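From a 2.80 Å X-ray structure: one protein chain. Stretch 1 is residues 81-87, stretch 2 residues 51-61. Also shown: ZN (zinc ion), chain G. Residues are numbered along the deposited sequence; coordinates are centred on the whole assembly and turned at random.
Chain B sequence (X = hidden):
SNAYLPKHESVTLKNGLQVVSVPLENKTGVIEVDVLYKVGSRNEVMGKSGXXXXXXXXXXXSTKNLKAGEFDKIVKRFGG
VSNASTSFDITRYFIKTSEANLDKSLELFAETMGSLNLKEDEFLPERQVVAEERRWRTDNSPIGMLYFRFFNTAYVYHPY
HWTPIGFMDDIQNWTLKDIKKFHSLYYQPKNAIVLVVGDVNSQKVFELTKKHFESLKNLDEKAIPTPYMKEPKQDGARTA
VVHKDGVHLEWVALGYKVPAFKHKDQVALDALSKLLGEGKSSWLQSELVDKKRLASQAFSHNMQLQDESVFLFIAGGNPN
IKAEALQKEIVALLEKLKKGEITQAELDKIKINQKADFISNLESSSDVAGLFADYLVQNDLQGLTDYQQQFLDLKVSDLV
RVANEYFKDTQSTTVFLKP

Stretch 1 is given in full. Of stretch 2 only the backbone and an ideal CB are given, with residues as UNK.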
# COMPACT_ATOMS: atom_id res chain seq x y z
N VAL B 81 -38.23 -0.65 -4.72
CA VAL B 81 -37.14 -0.56 -3.76
C VAL B 81 -35.81 -0.59 -4.50
O VAL B 81 -35.56 -1.51 -5.27
CB VAL B 81 -37.17 -1.70 -2.73
CG1 VAL B 81 -35.99 -1.59 -1.78
CG2 VAL B 81 -38.48 -1.69 -1.96
N SER B 82 -34.97 0.42 -4.28
CA SER B 82 -33.68 0.47 -4.96
C SER B 82 -32.52 0.61 -3.98
O SER B 82 -32.39 1.62 -3.29
CB SER B 82 -33.64 1.64 -5.95
OG SER B 82 -33.42 2.87 -5.29
N ASN B 83 -31.67 -0.41 -3.92
CA ASN B 83 -30.46 -0.35 -3.13
C ASN B 83 -29.23 -0.44 -4.02
O ASN B 83 -29.33 -0.72 -5.21
CB ASN B 83 -30.44 -1.46 -2.07
CG ASN B 83 -29.43 -1.21 -0.96
OD1 ASN B 83 -29.01 -0.07 -0.75
ND2 ASN B 83 -29.04 -2.26 -0.26
N ALA B 84 -28.06 -0.19 -3.43
CA ALA B 84 -26.80 -0.29 -4.14
C ALA B 84 -25.70 -0.73 -3.19
O ALA B 84 -25.79 -0.51 -1.98
CB ALA B 84 -26.44 1.04 -4.78
N SER B 85 -24.67 -1.37 -3.73
CA SER B 85 -23.54 -1.81 -2.91
C SER B 85 -22.27 -1.92 -3.74
O SER B 85 -22.30 -2.38 -4.88
CB SER B 85 -23.84 -3.15 -2.25
OG SER B 85 -23.65 -4.21 -3.17
N THR B 86 -21.16 -1.50 -3.15
CA THR B 86 -19.85 -1.67 -3.77
C THR B 86 -18.99 -2.57 -2.90
O THR B 86 -18.94 -2.40 -1.68
CB THR B 86 -19.15 -0.32 -3.99
OG1 THR B 86 -19.02 0.36 -2.74
CG2 THR B 86 -19.95 0.55 -4.94
N SER B 87 -18.32 -3.53 -3.52
CA SER B 87 -17.40 -4.39 -2.78
C SER B 87 -16.01 -4.30 -3.39
O SER B 87 -15.70 -3.35 -4.11
CB SER B 87 -17.90 -5.84 -2.78
OG SER B 87 -18.03 -6.34 -4.10
N UNK B 51 -12.81 5.48 -4.48
CA UNK B 51 -13.50 6.18 -5.56
C UNK B 51 -14.65 5.35 -6.11
O UNK B 51 -15.72 5.88 -6.41
CB UNK B 51 -12.52 6.53 -6.68
N UNK B 52 -14.43 4.05 -6.24
CA UNK B 52 -15.47 3.14 -6.72
C UNK B 52 -16.70 3.23 -5.83
O UNK B 52 -17.84 3.18 -6.32
CB UNK B 52 -14.95 1.70 -6.77
N UNK B 53 -16.47 3.38 -4.53
CA UNK B 53 -17.53 3.52 -3.55
C UNK B 53 -18.21 4.89 -3.62
O UNK B 53 -19.42 4.99 -3.43
CB UNK B 53 -16.97 3.29 -2.15
N UNK B 54 -17.43 5.93 -3.88
CA UNK B 54 -17.98 7.28 -4.01
C UNK B 54 -18.97 7.34 -5.17
O UNK B 54 -20.03 7.97 -5.06
CB UNK B 54 -16.86 8.30 -4.21
N UNK B 55 -18.64 6.67 -6.27
CA UNK B 55 -19.50 6.62 -7.45
C UNK B 55 -20.88 6.03 -7.14
O UNK B 55 -21.86 6.35 -7.81
CB UNK B 55 -18.82 5.80 -8.55
N UNK B 56 -20.94 5.16 -6.14
CA UNK B 56 -22.22 4.60 -5.70
C UNK B 56 -23.14 5.72 -5.23
O UNK B 56 -24.33 5.74 -5.56
CB UNK B 56 -22.01 3.58 -4.58
N UNK B 57 -22.58 6.65 -4.46
CA UNK B 57 -23.35 7.79 -3.95
C UNK B 57 -23.73 8.74 -5.08
O UNK B 57 -24.85 9.25 -5.13
CB UNK B 57 -22.55 8.54 -2.88
N UNK B 58 -22.80 8.98 -5.99
CA UNK B 58 -23.00 9.95 -7.07
C UNK B 58 -23.91 9.42 -8.17
O UNK B 58 -24.44 10.20 -8.97
CB UNK B 58 -21.65 10.35 -7.67
N UNK B 59 -24.08 8.11 -8.22
CA UNK B 59 -24.90 7.48 -9.26
C UNK B 59 -26.37 7.86 -9.15
O UNK B 59 -27.14 7.71 -10.11
CB UNK B 59 -24.76 5.96 -9.19
N UNK B 60 -26.77 8.36 -7.99
CA UNK B 60 -28.16 8.76 -7.77
C UNK B 60 -28.30 10.28 -7.77
O UNK B 60 -29.26 10.83 -7.22
CB UNK B 60 -28.68 8.18 -6.45
N UNK B 61 -27.34 10.95 -8.39
CA UNK B 61 -27.40 12.40 -8.56
C UNK B 61 -27.97 12.73 -9.93
O UNK B 61 -28.55 11.86 -10.60
CB UNK B 61 -26.02 13.03 -8.39
ZN ZN G . -21.67 3.58 1.61

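The helix of stretch 2 runs nearly antiparallel to strand 81-86, at 169° and 8.1 Å between axes, so positions three or four residues apart meet alternate strand residues, Thr-86, Ala-84 and Ser-82.

Position 51 finds nothing of the strand within reach; many residues would do, and it is Ile-51.

Position 52 points toward the strand, its ideal CB 5.4 Å from Thr-86 CB. A small or medium side chain would suit. Ala-52 is deposited, and its backbone meets the threonine methyl, with O 3.6 Å from Thr-86 CG2.

Position 53 points sideways, its ideal CB 3.6 Å from Thr-86 OG1. The metal, with ZN 6.0 Å from that ideal CB, favours a long ligand, histidine above all, while aspartate and cysteine are too short. His-53, with chi1 t, reaches the ion through NE2 at 2.4 Å, while its ring turns an edge to the threonine: CD2 lies 3.1 Å from Thr-86 OG1.

Position 54 points away and 55 sideways, both free of the strand, which sets no preference. They hold Met-54, as selenomethionine, and Leu-55.

Position 56 is the richest. It points toward the strand, with its ideal CB 3.7 Å from Thr-86 CG2 and 5.1 Å from Ala-84 CB, and the Thr-86 hydroxyl offers a polar partner. Glutamine or glutamate could span the gap, and a medium apolar chain could cover the methyls. Glu-56 extends with chi1 and chi2 both t: CG packs 3.8 Å from Ala-84 CB, and OE1 accepts a hydrogen bond from Thr-86 OG1 at 3.2 Å. The second oxygen is less well placed: OE2 sits 3.1 Å from Ala-84 O, two acceptors without a hydrogen bond between them.

Position 57 points away, but a long side chain could curl back toward the metal side. His-57, chi1 m, brings its end nearer, yet its ND1 stays 7.0 Å from Thr-86 OG1.

Positions 58 and 59 are out of reach, and a type I turn from 58 to 61 redirects the chain. Stretch 1 sets no preference at either; Leu-58 and Asn-59 occupy them.

Position 60 points toward the strand, yet its ideal CB has no strand atom within 5.5 Å. Only a long side chain can bridge that space, and the Ala-84 methyl invites an apolar or aromatic one. Phe-60, chi1 m, brings its ring edge to that methyl, CE2 lying 3.9 Å from Ala-84 CB; CE1 comes within 4.5 Å of Ser-82 OG.

Position 61 is out of reach, leaving the choice open: Lys-61, whose NZ bonds elsewhere in the structure.

Stretch 2, residues 51-61: IAHMLEHLNFK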
# COMPACT_ATOMS: atom_id res chain seq x y z
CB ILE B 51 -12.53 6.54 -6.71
CG1 ILE B 51 -11.50 7.57 -6.22
CG2 ILE B 51 -13.28 7.10 -7.90
CD1 ILE B 51 -10.63 8.13 -7.33
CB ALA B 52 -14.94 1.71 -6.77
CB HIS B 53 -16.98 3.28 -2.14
CG HIS B 53 -17.99 3.45 -1.05
ND1 HIS B 53 -18.10 4.61 -0.32
CD2 HIS B 53 -18.92 2.60 -0.56
CE1 HIS B 53 -19.06 4.48 0.58
NE2 HIS B 53 -19.58 3.27 0.45
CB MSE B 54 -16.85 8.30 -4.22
CG MSE B 54 -17.32 9.72 -4.58
SE MSE B 54 -18.17 10.71 -3.12
CE MSE B 54 -18.39 12.43 -4.01
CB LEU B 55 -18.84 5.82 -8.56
CG LEU B 55 -17.75 6.54 -9.34
CD1 LEU B 55 -17.20 5.64 -10.44
CD2 LEU B 55 -18.30 7.83 -9.92
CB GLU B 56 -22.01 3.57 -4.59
CG GLU B 56 -23.30 3.09 -3.94
CD GLU B 56 -23.06 2.19 -2.74
OE1 GLU B 56 -21.95 1.63 -2.63
OE2 GLU B 56 -23.98 2.06 -1.91
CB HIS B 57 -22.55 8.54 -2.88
CG HIS B 57 -22.48 7.84 -1.56
ND1 HIS B 57 -22.11 6.51 -1.44
CD2 HIS B 57 -22.72 8.27 -0.30
CE1 HIS B 57 -22.13 6.17 -0.17
NE2 HIS B 57 -22.50 7.22 0.54
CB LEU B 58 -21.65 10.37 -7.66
CG LEU B 58 -20.72 11.14 -6.72
CD1 LEU B 58 -19.45 11.57 -7.44
CD2 LEU B 58 -21.44 12.34 -6.13
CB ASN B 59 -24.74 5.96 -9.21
CG ASN B 59 -25.01 5.30 -10.55
OD1 ASN B 59 -24.22 5.40 -11.48
ND2 ASN B 59 -26.14 4.60 -10.64
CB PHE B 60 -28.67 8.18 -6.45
CG PHE B 60 -28.63 6.68 -6.41
CD1 PHE B 60 -29.64 5.93 -7.00
CD2 PHE B 60 -27.58 6.02 -5.81
CE1 PHE B 60 -29.60 4.55 -6.98
CE2 PHE B 60 -27.53 4.63 -5.79
CZ PHE B 60 -28.55 3.90 -6.37
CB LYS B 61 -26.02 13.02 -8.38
CG LYS B 61 -25.41 12.79 -7.01
CD LYS B 61 -26.26 13.41 -5.91
CE LYS B 61 -25.64 13.19 -4.53
NZ LYS B 61 -26.45 13.79 -3.44
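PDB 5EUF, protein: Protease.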